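Mevalonate diphosphate decarboxylase (Legionella pneumophila, PDB 3LTO) probably catalyses the ATP-dependent decarboxylation of mevalonate diphosphate to isopentenyl diphosphate, a step of isoprenoid lipid biosynthesis. Local coordinates at residues C120-L125 with P132-D137; R82-F87 with G91-Q96; S150-Y155 with A159-D164; K74-H79 with I95-N100. One frame throughout, in Å; residues are numbered along the deposited sequence.

Overall arrangement
Following the chain from the N terminus, helix 71-87 is the first element the contacts use. It packs on strand 93-99 in contact 4 (74-79 with 95-100) and again at its C-terminal end in contact 2 (82-87 with 91-96). Contact 2 closes the short turn between helix and strand. Contact 4 joins the same helix and strand farther from that turn, so its loop encloses the turn of contact 2. Both share Ile95 and Gln96. Contact 1 then closes the connection from helix 110-129 to helix 136-144. It touches contact 2, with Pro134 and Leu125 on Phe87. Contact 3 closes the turn into strand 158-162, and Tyr155 reaches back to Asp137 of contact 1. All four contacts lie in the N-terminal domain.

Contact 1. Residues C120-L125 with P132-D137; sequences CASIAL and PLPSID
The backbones of Ser122 and Leu133 come nearest each other here, with their CA atoms 6.4 Å apart. Residues 120-125 are helical, part of helix 110-129. Residues 132-135 are an extended connection that leads into helix 136-144, with Ser135 at its N-cap position. No hydrogen bond joins the two segments.

The contact rests on one leucine branch. With CG anti to the backbone N (chi1 178°), Leu133 extends its CD1 onto the helix backbone. Leu133 CD1 lies 3.4 Å from the backbone Ser122 O and 3.8 Å from Ser122 CB. The same methyl also meets the backbone of the next residue, 3.8 Å from Ile123 N. The Ile123 side chain adds a looser touch, with CG1 4.3 Å from Leu133 CD1. Pro134 follows with its ring carbon CD 4.1 Å from Ser122 CB. The Ser122 side chain thus meets both residues through CB, while its OG is hydrogen-bonded to Thr118 O, one turn back in its own helix. Leu133 is exposed, whereas Ser122 and Pro134 are buried.

Beyond the pair, Pro134 also packs on Phe87 of helix 71-87 and on Gln139 of helix 136-144. Ala121 meets Leu80 and Leu83 of helix 71-87. Cys120 and Ala124 touch Trp3 of strand 2-12 and Leu45 of strand 31-47, so helix 110-129 packs on the sheet alongside helix 71-87.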
loop_
_atom_site.group_PDB
_atom_site.type_symbol
_atom_site.label_atom_id
_atom_site.label_comp_id
_atom_site.label_asym_id
_atom_site.label_seq_id
_atom_site.Cartn_x
_atom_site.Cartn_y
_atom_site.Cartn_z
ATOM N N CYS A 120 20.143 11.635 -2.059
ATOM C CA CYS A 120 20.944 12.849 -1.978
ATOM C C CYS A 120 20.079 14.094 -1.719
ATOM O O CYS A 120 20.424 14.927 -0.882
ATOM C CB CYS A 120 21.744 13.038 -3.264
ATOM S SG CYS A 120 23.014 14.313 -3.159
ATOM N N ALA A 121 18.961 14.214 -2.430
ATOM C CA ALA A 121 18.084 15.370 -2.253
ATOM C C ALA A 121 17.491 15.366 -0.849
ATOM O O ALA A 121 17.323 16.422 -0.228
ATOM C CB ALA A 121 16.963 15.364 -3.311
ATOM N N SER A 122 17.180 14.173 -0.353
ATOM C CA SER A 122 16.617 14.034 0.980
ATOM C C SER A 122 17.594 14.577 2.007
ATOM O O SER A 122 17.202 15.290 2.928
ATOM C CB SER A 122 16.294 12.568 1.285
ATOM O OG SER A 122 15.135 12.166 0.583
ATOM N N ILE A 123 18.867 14.240 1.836
ATOM C CA ILE A 123 19.902 14.702 2.749
ATOM C C ILE A 123 20.047 16.209 2.601
ATOM O O ILE A 123 19.870 16.961 3.562
ATOM C CB ILE A 123 21.243 14.006 2.447
ATOM C CG1 ILE A 123 21.120 12.512 2.768
ATOM C CG2 ILE A 123 22.371 14.651 3.247
ATOM C CD1 ILE A 123 22.332 11.701 2.404
ATOM N N ALA A 124 20.346 16.645 1.384
ATOM C CA ALA A 124 20.512 18.058 1.080
ATOM C C ALA A 124 19.337 18.914 1.555
ATOM O O ALA A 124 19.527 19.904 2.252
ATOM C CB ALA A 124 20.696 18.239 -0.415
ATOM N N LEU A 125 18.126 18.527 1.177
ATOM C CA LEU A 125 16.938 19.288 1.537
ATOM C C LEU A 125 16.623 19.266 3.026
ATOM O O LEU A 125 16.062 20.224 3.566
ATOM C CB LEU A 125 15.745 18.797 0.709
ATOM C CG LEU A 125 15.959 19.055 -0.789
ATOM C CD1 LEU A 125 14.812 18.481 -1.619
ATOM C CD2 LEU A 125 16.083 20.559 -1.011
ATOM N N PRO A 132 13.351 17.019 9.453
ATOM C CA PRO A 132 13.941 15.710 9.736
ATOM C C PRO A 132 14.124 14.942 8.435
ATOM O O PRO A 132 13.379 15.152 7.475
ATOM C CB PRO A 132 12.904 15.060 10.643
ATOM C CG PRO A 132 11.616 15.587 10.078
ATOM C CD PRO A 132 11.935 17.058 9.861
ATOM N N LEU A 133 15.119 14.065 8.395
ATOM C CA LEU A 133 15.368 13.263 7.208
ATOM C C LEU A 133 14.271 12.199 7.124
ATOM O O LEU A 133 13.926 11.574 8.124
ATOM C CB LEU A 133 16.726 12.586 7.307
ATOM C CG LEU A 133 17.077 11.668 6.142
ATOM C CD1 LEU A 133 17.442 12.506 4.928
ATOM C CD2 LEU A 133 18.243 10.780 6.542
ATOM N N PRO A 134 13.700 11.986 5.928
ATOM C CA PRO A 134 12.641 10.980 5.785
ATOM C C PRO A 134 13.171 9.559 5.993
ATOM O O PRO A 134 14.323 9.255 5.666
ATOM C CB PRO A 134 12.140 11.194 4.353
ATOM C CG PRO A 134 12.565 12.599 4.020
ATOM C CD PRO A 134 13.916 12.704 4.659
ATOM N N SER A 135 12.323 8.695 6.534
ATOM C CA SER A 135 12.697 7.305 6.764
ATOM C C SER A 135 12.983 6.637 5.425
ATOM O O SER A 135 12.718 7.205 4.365
ATOM C CB SER A 135 11.553 6.562 7.440
ATOM O OG SER A 135 10.440 6.502 6.563
ATOM N N ILE A 136 13.509 5.420 5.481
ATOM C CA ILE A 136 13.811 4.675 4.272
ATOM C C ILE A 136 12.526 4.460 3.475
ATOM O O ILE A 136 12.493 4.682 2.267
ATOM C CB ILE A 136 14.409 3.295 4.601
ATOM C CG1 ILE A 136 15.685 3.460 5.425
ATOM C CG2 ILE A 136 14.688 2.523 3.307
ATOM C CD1 ILE A 136 16.780 4.218 4.720
ATOM N N ASP A 137 11.469 4.035 4.160
ATOM C CA ASP A 137 10.192 3.775 3.507
ATOM C C ASP A 137 9.605 5.013 2.853
ATOM O O ASP A 137 9.016 4.936 1.778
ATOM C CB ASP A 137 9.186 3.190 4.507
ATOM C CG ASP A 137 9.617 1.832 5.047
ATOM O OD1 ASP A 137 10.605 1.262 4.534
ATOM O OD2 ASP A 137 8.962 1.331 5.987
#

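Contact 2. Residues R82-F87 with G91-Q96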
loop_
_atom_site.group_PDB
_atom_site.type_symbol
_atom_site.label_atom_id
_atom_site.label_comp_id
_atom_site.label_asym_id
_atom_site.label_seq_id
_atom_site.Cartn_x
_atom_site.Cartn_y
_atom_site.Cartn_z
ATOM N N ARG A 82 10.062 17.773 -7.583
ATOM C CA ARG A 82 9.097 17.064 -6.761
ATOM C C ARG A 82 9.628 16.962 -5.337
ATOM O O ARG A 82 8.902 17.211 -4.373
ATOM C CB ARG A 82 8.857 15.659 -7.344
ATOM C CG ARG A 82 8.069 14.705 -6.449
ATOM C CD ARG A 82 7.840 13.346 -7.132
ATOM N NE ARG A 82 7.185 13.517 -8.424
ATOM C CZ ARG A 82 7.723 13.195 -9.598
ATOM N NH1 ARG A 82 8.939 12.662 -9.661
ATOM N NH2 ARG A 82 7.057 13.450 -10.717
ATOM N N LEU A 83 10.900 16.605 -5.207
ATOM C CA LEU A 83 11.500 16.463 -3.886
ATOM C C LEU A 83 11.623 17.807 -3.175
ATOM O O LEU A 83 11.381 17.902 -1.975
ATOM C CB LEU A 83 12.871 15.772 -3.995
ATOM C CG LEU A 83 12.790 14.343 -4.551
ATOM C CD1 LEU A 83 14.183 13.750 -4.690
ATOM C CD2 LEU A 83 11.939 13.481 -3.630
ATOM N N LYS A 84 11.975 18.848 -3.918
ATOM C CA LYS A 84 12.113 20.170 -3.325
ATOM C C LYS A 84 10.772 20.678 -2.813
ATOM O O LYS A 84 10.692 21.306 -1.755
ATOM C CB LYS A 84 12.690 21.156 -4.341
ATOM C CG LYS A 84 14.122 20.862 -4.729
ATOM C CD LYS A 84 14.701 21.975 -5.588
ATOM C CE LYS A 84 13.945 22.135 -6.902
ATOM N NZ LYS A 84 14.615 23.145 -7.763
ATOM N N GLU A 85 9.714 20.402 -3.565
ATOM C CA GLU A 85 8.385 20.834 -3.157
ATOM C C GLU A 85 7.949 20.065 -1.913
ATOM O O GLU A 85 7.284 20.615 -1.040
ATOM C CB GLU A 85 7.390 20.627 -4.303
ATOM C CG GLU A 85 7.833 21.324 -5.579
ATOM C CD GLU A 85 6.893 21.107 -6.742
ATOM O OE1 GLU A 85 6.362 19.982 -6.893
ATOM O OE2 GLU A 85 6.703 22.065 -7.515
ATOM N N TYR A 86 8.337 18.797 -1.825
ATOM C CA TYR A 86 7.978 17.987 -0.663
ATOM C C TYR A 86 8.557 18.631 0.603
ATOM O O TYR A 86 7.922 18.628 1.655
ATOM C CB TYR A 86 8.522 16.562 -0.822
ATOM C CG TYR A 86 8.337 15.678 0.396
ATOM C CD1 TYR A 86 7.087 15.157 0.728
ATOM C CD2 TYR A 86 9.420 15.359 1.216
ATOM C CE1 TYR A 86 6.919 14.334 1.852
ATOM C CE2 TYR A 86 9.267 14.542 2.339
ATOM C CZ TYR A 86 8.015 14.031 2.651
ATOM O OH TYR A 86 7.868 13.218 3.754
ATOM N N PHE A 87 9.766 19.176 0.490
ATOM C CA PHE A 87 10.429 19.831 1.618
ATOM C C PHE A 87 10.100 21.321 1.687
ATOM O O PHE A 87 10.507 22.002 2.624
ATOM C CB PHE A 87 11.949 19.662 1.512
ATOM C CG PHE A 87 12.449 18.314 1.954
ATOM C CD1 PHE A 87 12.866 18.112 3.269
ATOM C CD2 PHE A 87 12.515 17.252 1.057
ATOM C CE1 PHE A 87 13.347 16.871 3.683
ATOM C CE2 PHE A 87 12.992 16.011 1.456
ATOM C CZ PHE A 87 13.410 15.818 2.773
ATOM N N GLY A 91 14.874 26.841 -4.791
ATOM C CA GLY A 91 16.255 27.073 -5.184
ATOM C C GLY A 91 16.691 25.990 -6.149
ATOM O O GLY A 91 16.182 24.867 -6.091
ATOM N N GLY A 92 17.625 26.314 -7.038
ATOM C CA GLY A 92 18.084 25.338 -8.012
ATOM C C GLY A 92 19.330 24.588 -7.584
ATOM O O GLY A 92 20.049 25.021 -6.686
ATOM N N PHE A 93 19.586 23.461 -8.239
ATOM C CA PHE A 93 20.746 22.632 -7.936
ATOM C C PHE A 93 21.414 22.166 -9.221
ATOM O O PHE A 93 20.746 21.982 -10.245
ATOM C CB PHE A 93 20.323 21.378 -7.161
ATOM C CG PHE A 93 19.961 21.629 -5.728
ATOM C CD1 PHE A 93 20.948 21.661 -4.743
ATOM C CD2 PHE A 93 18.633 21.833 -5.358
ATOM C CE1 PHE A 93 20.617 21.893 -3.403
ATOM C CE2 PHE A 93 18.289 22.068 -4.023
ATOM C CZ PHE A 93 19.286 22.097 -3.041
ATOM N N LEU A 94 22.730 21.997 -9.167
ATOM C CA LEU A 94 23.472 21.465 -10.292
ATOM C C LEU A 94 23.457 19.980 -9.948
ATOM O O LEU A 94 23.865 19.593 -8.858
ATOM C CB LEU A 94 24.913 21.983 -10.313
ATOM C CG LEU A 94 25.868 21.285 -11.296
ATOM C CD1 LEU A 94 25.356 21.423 -12.714
ATOM C CD2 LEU A 94 27.265 21.889 -11.185
ATOM N N ILE A 95 22.943 19.154 -10.851
ATOM C CA ILE A 95 22.866 17.718 -10.607
ATOM C C ILE A 95 23.923 16.984 -11.415
ATOM O O ILE A 95 23.949 17.068 -12.636
ATOM C CB ILE A 95 21.486 17.157 -11.020
ATOM C CG1 ILE A 95 20.379 18.027 -10.428
ATOM C CG2 ILE A 95 21.344 15.708 -10.547
ATOM C CD1 ILE A 95 19.001 17.699 -10.943
ATOM N N GLN A 96 24.805 16.272 -10.725
ATOM C CA GLN A 96 25.837 15.505 -11.399
ATOM C C GLN A 96 25.669 14.035 -11.022
ATOM O O GLN A 96 25.966 13.621 -9.901
ATOM C CB GLN A 96 27.225 16.030 -11.013
ATOM C CG GLN A 96 27.549 17.376 -11.665
ATOM C CD GLN A 96 28.890 17.932 -11.234
ATOM O OE1 GLN A 96 29.512 18.714 -11.958
ATOM N NE2 GLN A 96 29.337 17.547 -10.041
#
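This contact belongs to a beta-alpha-beta unit made of strand 54-55, helix 71-87 and strand 93-99, at the turn where the helix hands over to the second strand. Lys84 reaches from the helix to Gly91 and Phe93. Its NZ donates a hydrogen bond to the backbone Gly91 O at 2.9 Å. The C=O...N angle is 138°, and the ammonium sits above the carbonyl plane, 36° out of it. A bend at chi3 (-62°) turns CE and NZ to the Gly91 carbonyl. The aliphatic chain passes alongside the same oxygen, with Lys84 CD 3.3 Å from Gly91 O. On the strand side, Lys84 CD lies 3.9 Å from Phe93 CE2, at the edge of the ring and near its plane. Lys84 and Phe93 run alongside each other, pointing opposite ways. The Phe93 ring also meets Tyr89 and packs on Leu80 and Leu128.

Lys84 is buried, but its charge has a second partner in a salt bridge with Asp53 OD1. The same oxygen accepts a bond from Phe93 N, so Asp53 connects the lysine to the backbone of Phe93. The carboxylate and the Gly91 carbonyl together grip the ammonium, probably favouring its charged form.

Contact 3. Residues S150-Y155 with A159-D164. With SO4 (sulfate ion), chain C.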
loop_
_atom_site.group_PDB
_atom_site.type_symbol
_atom_site.label_atom_id
_atom_site.label_comp_id
_atom_site.label_asym_id
_atom_site.label_seq_id
_atom_site.Cartn_x
_atom_site.Cartn_y
_atom_site.Cartn_z
ATOM N N SER A 150 12.842 2.021 -9.037
ATOM C CA SER A 150 13.748 2.529 -8.018
ATOM C C SER A 150 13.360 2.290 -6.561
ATOM O O SER A 150 14.245 2.217 -5.708
ATOM C CB SER A 150 14.011 4.024 -8.234
ATOM O OG SER A 150 12.910 4.804 -7.823
ATOM N N CYS A 151 12.066 2.167 -6.262
ATOM C CA CYS A 151 11.660 1.958 -4.872
ATOM C C CYS A 151 12.197 0.654 -4.310
ATOM O O CYS A 151 12.346 0.508 -3.096
ATOM C CB CYS A 151 10.127 2.024 -4.713
ATOM S SG CYS A 151 9.150 0.583 -5.243
ATOM N N ARG A 152 12.504 -0.286 -5.198
ATOM C CA ARG A 152 13.044 -1.580 -4.792
ATOM C C ARG A 152 14.525 -1.525 -4.447
ATOM O O ARG A 152 15.060 -2.458 -3.835
ATOM C CB ARG A 152 12.847 -2.611 -5.895
ATOM C CG ARG A 152 11.457 -3.164 -5.989
ATOM C CD ARG A 152 11.457 -4.380 -6.882
ATOM N NE ARG A 152 10.756 -4.138 -8.128
ATOM C CZ ARG A 152 11.338 -3.876 -9.290
ATOM N NH1 ARG A 152 12.654 -3.820 -9.384
ATOM N NH2 ARG A 152 10.587 -3.677 -10.360
ATOM N N SER A 153 15.195 -0.443 -4.835
ATOM C CA SER A 153 16.622 -0.322 -4.550
ATOM C C SER A 153 16.942 0.111 -3.120
ATOM O O SER A 153 18.103 0.120 -2.724
ATOM C CB SER A 153 17.281 0.639 -5.543
ATOM O OG SER A 153 17.369 0.037 -6.824
ATOM N N PHE A 154 15.907 0.454 -2.355
ATOM C CA PHE A 154 16.055 0.886 -0.967
ATOM C C PHE A 154 16.097 -0.288 0.014
ATOM O O PHE A 154 16.166 -0.091 1.232
ATOM C CB PHE A 154 14.895 1.820 -0.593
ATOM C CG PHE A 154 14.993 3.178 -1.221
ATOM C CD1 PHE A 154 15.627 4.219 -0.552
ATOM C CD2 PHE A 154 14.529 3.397 -2.515
ATOM C CE1 PHE A 154 15.807 5.458 -1.165
ATOM C CE2 PHE A 154 14.705 4.638 -3.140
ATOM C CZ PHE A 154 15.345 5.667 -2.463
ATOM N N TYR A 155 16.050 -1.507 -0.514
ATOM C CA TYR A 155 16.066 -2.698 0.327
ATOM C C TYR A 155 17.018 -3.723 -0.266
ATOM O O TYR A 155 17.283 -3.702 -1.463
ATOM C CB TYR A 155 14.652 -3.281 0.419
ATOM C CG TYR A 155 13.628 -2.247 0.836
ATOM C CD1 TYR A 155 13.390 -1.973 2.182
ATOM C CD2 TYR A 155 12.946 -1.492 -0.122
ATOM C CE1 TYR A 155 12.505 -0.971 2.569
ATOM C CE2 TYR A 155 12.058 -0.482 0.256
ATOM C CZ TYR A 155 11.846 -0.227 1.603
ATOM O OH TYR A 155 11.001 0.790 1.986
ATOM N N ALA A 159 13.897 -7.513 -2.486
ATOM C CA ALA A 159 12.830 -6.542 -2.275
ATOM C C ALA A 159 11.521 -7.004 -2.888
ATOM O O ALA A 159 11.483 -7.426 -4.037
ATOM C CB ALA A 159 13.222 -5.195 -2.865
ATOM N N LEU A 160 10.448 -6.924 -2.110
ATOM C CA LEU A 160 9.136 -7.308 -2.596
ATOM C C LEU A 160 8.256 -6.076 -2.551
ATOM O O LEU A 160 8.111 -5.441 -1.510
ATOM C CB LEU A 160 8.523 -8.412 -1.736
ATOM C CG LEU A 160 7.102 -8.827 -2.146
ATOM C CD1 LEU A 160 7.134 -9.467 -3.520
ATOM C CD2 LEU A 160 6.521 -9.795 -1.125
ATOM N N TRP A 161 7.683 -5.739 -3.700
ATOM C CA TRP A 161 6.817 -4.579 -3.837
ATOM C C TRP A 161 5.401 -5.075 -4.119
ATOM O O TRP A 161 5.150 -5.743 -5.122
ATOM C CB TRP A 161 7.349 -3.701 -4.982
ATOM C CG TRP A 161 6.536 -2.486 -5.345
ATOM C CD1 TRP A 161 5.558 -1.893 -4.606
ATOM C CD2 TRP A 161 6.662 -1.709 -6.541
ATOM N NE1 TRP A 161 5.060 -0.790 -5.267
ATOM C CE2 TRP A 161 5.723 -0.653 -6.457
ATOM C CE3 TRP A 161 7.479 -1.799 -7.679
ATOM C CZ2 TRP A 161 5.574 0.306 -7.470
ATOM C CZ3 TRP A 161 7.333 -0.851 -8.688
ATOM C CH2 TRP A 161 6.387 0.191 -8.574
ATOM N N THR A 162 4.487 -4.772 -3.206
ATOM C CA THR A 162 3.091 -5.166 -3.344
ATOM C C THR A 162 2.253 -3.963 -2.963
ATOM O O THR A 162 2.424 -3.413 -1.882
ATOM C CB THR A 162 2.731 -6.326 -2.400
ATOM O OG1 THR A 162 3.413 -7.515 -2.812
ATOM C CG2 THR A 162 1.235 -6.576 -2.420
ATOM N N GLY A 163 1.346 -3.555 -3.843
ATOM C CA GLY A 163 0.521 -2.401 -3.545
ATOM C C GLY A 163 1.391 -1.169 -3.381
ATOM O O GLY A 163 2.255 -0.899 -4.221
ATOM N N ASP A 164 1.184 -0.417 -2.304
ATOM C CA ASP A 164 1.993 0.779 -2.090
ATOM C C ASP A 164 3.066 0.555 -1.037
ATOM O O ASP A 164 3.608 1.513 -0.481
ATOM C CB ASP A 164 1.121 1.984 -1.703
ATOM C CG ASP A 164 0.373 1.776 -0.401
ATOM O OD1 ASP A 164 0.979 1.248 0.554
ATOM O OD2 ASP A 164 -0.814 2.157 -0.327
HETATM S S SO4 C . 10.825 -4.159 -13.568
HETATM O O1 SO4 C . 10.172 -5.068 -12.611
HETATM O O2 SO4 C . 11.551 -3.137 -12.807
HETATM O O3 SO4 C . 11.757 -4.935 -14.398
HETATM O O4 SO4 C . 9.844 -3.498 -14.437
#
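Cys151 places its sulfur over one face of the Trp161 indole. Its SG lies 3.8 Å from the centroid of the six-membered ring and 16° off the ring normal, a sulfur-aromatic contact. The closest ring atom is CD2, 3.6 Å from Cys151 SG. The sulfur stands between its own backbone N and carbonyl carbon (chi1 77°), and from there it faces the ring. Arg152 comes at the edge of the same indole, with NE 4.1 Å from Trp161 CE3. The arginine chain runs roughly perpendicular to the tryptophan side chain. Nearer the turn, the methyl of Ala159 meets the backbone of the other segment: Ala159 CB is 3.4 Å from Arg152 O. It also touches Tyr155 CB at 4.1 Å and the aliphatic base of Arg152.

Residues 150-155 form a turning segment, with a Ser153 N to Ser150 O bond, that leads into strand 158-162. The contact pins this segment to the strand that follows. The strand belongs to the mixed sheet of the N-terminal domain, where it pairs with strand 31-47.

Arg152 ends at a sulfate, probably from the crystallisation liquor. Its NH2 donates a hydrogen bond of 2.7 Å to sulfate O2, which lies at the edge of the guanidinium in its plane, and the bond is nearly straight (173°). Sulfate O1 is as close to Arg152 NH2, at 2.7 Å, but lies oblique to the guanidinium. Tyr16 N, Met17 N and Ser149 OG hydrogen-bond the same ion. Ser31 OG is hydrogen-bonded to Arg152 NE and helps position the guanidinium. The ring of Tyr16 meets the indole, and Tyr155 OH is hydrogen-bonded to Asp137 OD1.

Contact 4. Residues K74-H79 with I95-N100; sequences KRFIDH and IQSSNN
Phe76 of the helix and Ile95 of the strand form the tight part of this contact. The ring atom Phe76 CE2 lies 3.9 Å from Ile95 CG2. The same ring atom reaches the next inward-pointing residue of the strand, 4.1 Å from Ser97 CB. Both partners approach the ring at a slant. One corner of a single phenylalanine thus spans two strand residues that point the same way, toward the helix. Ile95 offers CG2 to the ring with this branch anti to its backbone N, while its other branch turns to Ile77. There the packing is looser, with Ile77 CG1 4.3 Å from Ile95 CD1. Phe76, Ile95 and Ser97 are buried, whereas Ile77, at the looser end, is partly exposed. Farther out on the helix, Lys74 is exposed and takes no part.

No hydrogen bond crosses between the two segments. The axes of these short segments, helix 74-79 and strand 95-99, pass 11.2 Å apart at an angle of 123°. The helix runs obliquely to the strand, more nearly antiparallel than parallel, in the beta-alpha-beta unit completed by strand 54-55. Trp55 of that strand touches Phe76, Ile77 and Ile95, and its NE1 is hydrogen-bonded to OG of the buried Ser97. Helix 110-129 also packs on Phe76, with Phe114 meeting its ring edge-to-face. Val43 and Leu45 of strand 31-47 pack against Ile95 from within the sheet.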
loop_
_atom_site.group_PDB
_atom_site.type_symbol
_atom_site.label_atom_id
_atom_site.label_comp_id
_atom_site.label_asym_id
_atom_site.label_seq_id
_atom_site.Cartn_x
_atom_site.Cartn_y
_atom_site.Cartn_z
ATOM N N LYS A 74 14.244 15.430 -18.492
ATOM C CA LYS A 74 12.971 15.942 -18.008
ATOM C C LYS A 74 12.492 15.195 -16.764
ATOM O O LYS A 74 12.107 15.813 -15.769
ATOM C CB LYS A 74 11.912 15.828 -19.100
ATOM C CG LYS A 74 10.511 16.055 -18.601
ATOM C CD LYS A 74 9.498 15.674 -19.655
ATOM C CE LYS A 74 8.271 15.053 -19.033
ATOM N NZ LYS A 74 8.566 13.661 -18.611
ATOM N N ARG A 75 12.516 13.868 -16.835
ATOM C CA ARG A 75 12.083 13.030 -15.723
ATOM C C ARG A 75 12.954 13.219 -14.489
ATOM O O ARG A 75 12.447 13.317 -13.376
ATOM C CB ARG A 75 12.122 11.551 -16.128
ATOM C CG ARG A 75 11.224 11.179 -17.295
ATOM C CD ARG A 75 9.782 11.023 -16.855
ATOM N NE ARG A 75 9.621 9.954 -15.871
ATOM C CZ ARG A 75 8.451 9.596 -15.344
ATOM N NH1 ARG A 75 7.336 10.221 -15.707
ATOM N NH2 ARG A 75 8.395 8.615 -14.455
ATOM N N PHE A 76 14.267 13.268 -14.693
ATOM C CA PHE A 76 15.212 13.400 -13.587
ATOM C C PHE A 76 15.086 14.734 -12.853
ATOM O O PHE A 76 15.076 14.769 -11.626
ATOM C CB PHE A 76 16.649 13.203 -14.099
ATOM C CG PHE A 76 17.564 12.518 -13.106
ATOM C CD1 PHE A 76 17.207 11.293 -12.540
ATOM C CD2 PHE A 76 18.785 13.086 -12.752
ATOM C CE1 PHE A 76 18.053 10.644 -11.638
ATOM C CE2 PHE A 76 19.636 12.448 -11.854
ATOM C CZ PHE A 76 19.269 11.223 -11.295
ATOM N N ILE A 77 14.994 15.825 -13.610
ATOM C CA ILE A 77 14.855 17.146 -13.024
ATOM C C ILE A 77 13.484 17.265 -12.341
ATOM O O ILE A 77 13.389 17.730 -11.200
ATOM C CB ILE A 77 15.063 18.238 -14.109
ATOM C CG1 ILE A 77 16.561 18.324 -14.444
ATOM C CG2 ILE A 77 14.536 19.589 -13.632
ATOM C CD1 ILE A 77 16.916 19.277 -15.585
ATOM N N ASP A 78 12.427 16.828 -13.018
ATOM C CA ASP A 78 11.097 16.882 -12.408
ATOM C C ASP A 78 11.106 16.176 -11.047
ATOM O O ASP A 78 10.418 16.599 -10.117
ATOM C CB ASP A 78 10.045 16.207 -13.297
ATOM C CG ASP A 78 9.592 17.086 -14.437
ATOM O OD1 ASP A 78 9.882 18.303 -14.406
ATOM O OD2 ASP A 78 8.931 16.559 -15.358
ATOM N N HIS A 79 11.876 15.097 -10.928
ATOM C CA HIS A 79 11.921 14.377 -9.664
ATOM C C HIS A 79 12.575 15.230 -8.587
ATOM O O HIS A 79 12.180 15.170 -7.424
ATOM C CB HIS A 79 12.670 13.047 -9.804
ATOM C CG HIS A 79 12.600 12.192 -8.577
ATOM N ND1 HIS A 79 11.409 11.721 -8.069
ATOM C CD2 HIS A 79 13.567 11.751 -7.739
ATOM C CE1 HIS A 79 11.644 11.029 -6.969
ATOM N NE2 HIS A 79 12.947 11.032 -6.746
ATOM N N ILE A 95 22.943 19.154 -10.851
ATOM C CA ILE A 95 22.866 17.718 -10.607
ATOM C C ILE A 95 23.923 16.984 -11.415
ATOM O O ILE A 95 23.949 17.068 -12.636
ATOM C CB ILE A 95 21.486 17.157 -11.020
ATOM C CG1 ILE A 95 20.379 18.027 -10.428
ATOM C CG2 ILE A 95 21.344 15.708 -10.547
ATOM C CD1 ILE A 95 19.001 17.699 -10.943
ATOM N N GLN A 96 24.805 16.272 -10.725
ATOM C CA GLN A 96 25.837 15.505 -11.399
ATOM C C GLN A 96 25.669 14.035 -11.022
ATOM O O GLN A 96 25.966 13.621 -9.901
ATOM C CB GLN A 96 27.225 16.030 -11.013
ATOM C CG GLN A 96 27.549 17.376 -11.665
ATOM C CD GLN A 96 28.890 17.932 -11.234
ATOM O OE1 GLN A 96 29.512 18.714 -11.958
ATOM N NE2 GLN A 96 29.337 17.547 -10.041
ATOM N N SER A 97 25.161 13.260 -11.974
ATOM C CA SER A 97 24.920 11.838 -11.778
ATOM C C SER A 97 25.994 11.006 -12.472
ATOM O O SER A 97 26.609 11.451 -13.448
ATOM C CB SER A 97 23.545 11.465 -12.333
ATOM O OG SER A 97 23.455 11.804 -13.708
ATOM N N SER A 98 26.205 9.797 -11.968
ATOM C CA SER A 98 27.214 8.909 -12.519
ATOM C C SER A 98 26.926 7.461 -12.130
ATOM O O SER A 98 26.140 7.205 -11.216
ATOM C CB SER A 98 28.586 9.323 -11.991
ATOM O OG SER A 98 29.592 8.483 -12.506
ATOM N N ASN A 99 27.554 6.520 -12.831
ATOM C CA ASN A 99 27.388 5.095 -12.545
ATOM C C ASN A 99 28.771 4.485 -12.436
ATOM O O ASN A 99 29.743 5.055 -12.937
ATOM C CB ASN A 99 26.654 4.375 -13.679
ATOM C CG ASN A 99 25.303 4.968 -13.969
ATOM O OD1 ASN A 99 24.468 5.117 -13.077
ATOM N ND2 ASN A 99 25.073 5.308 -15.229
ATOM N N ASN A 100 28.874 3.330 -11.788
ATOM C CA ASN A 100 30.170 2.683 -11.678
ATOM C C ASN A 100 30.247 1.575 -12.716
ATOM O O ASN A 100 31.189 0.782 -12.733
ATOM C CB ASN A 100 30.405 2.138 -10.265
ATOM C CG ASN A 100 29.509 0.976 -9.923
ATOM O OD1 ASN A 100 28.605 0.625 -10.678
ATOM N ND2 ASN A 100 29.756 0.368 -8.766
#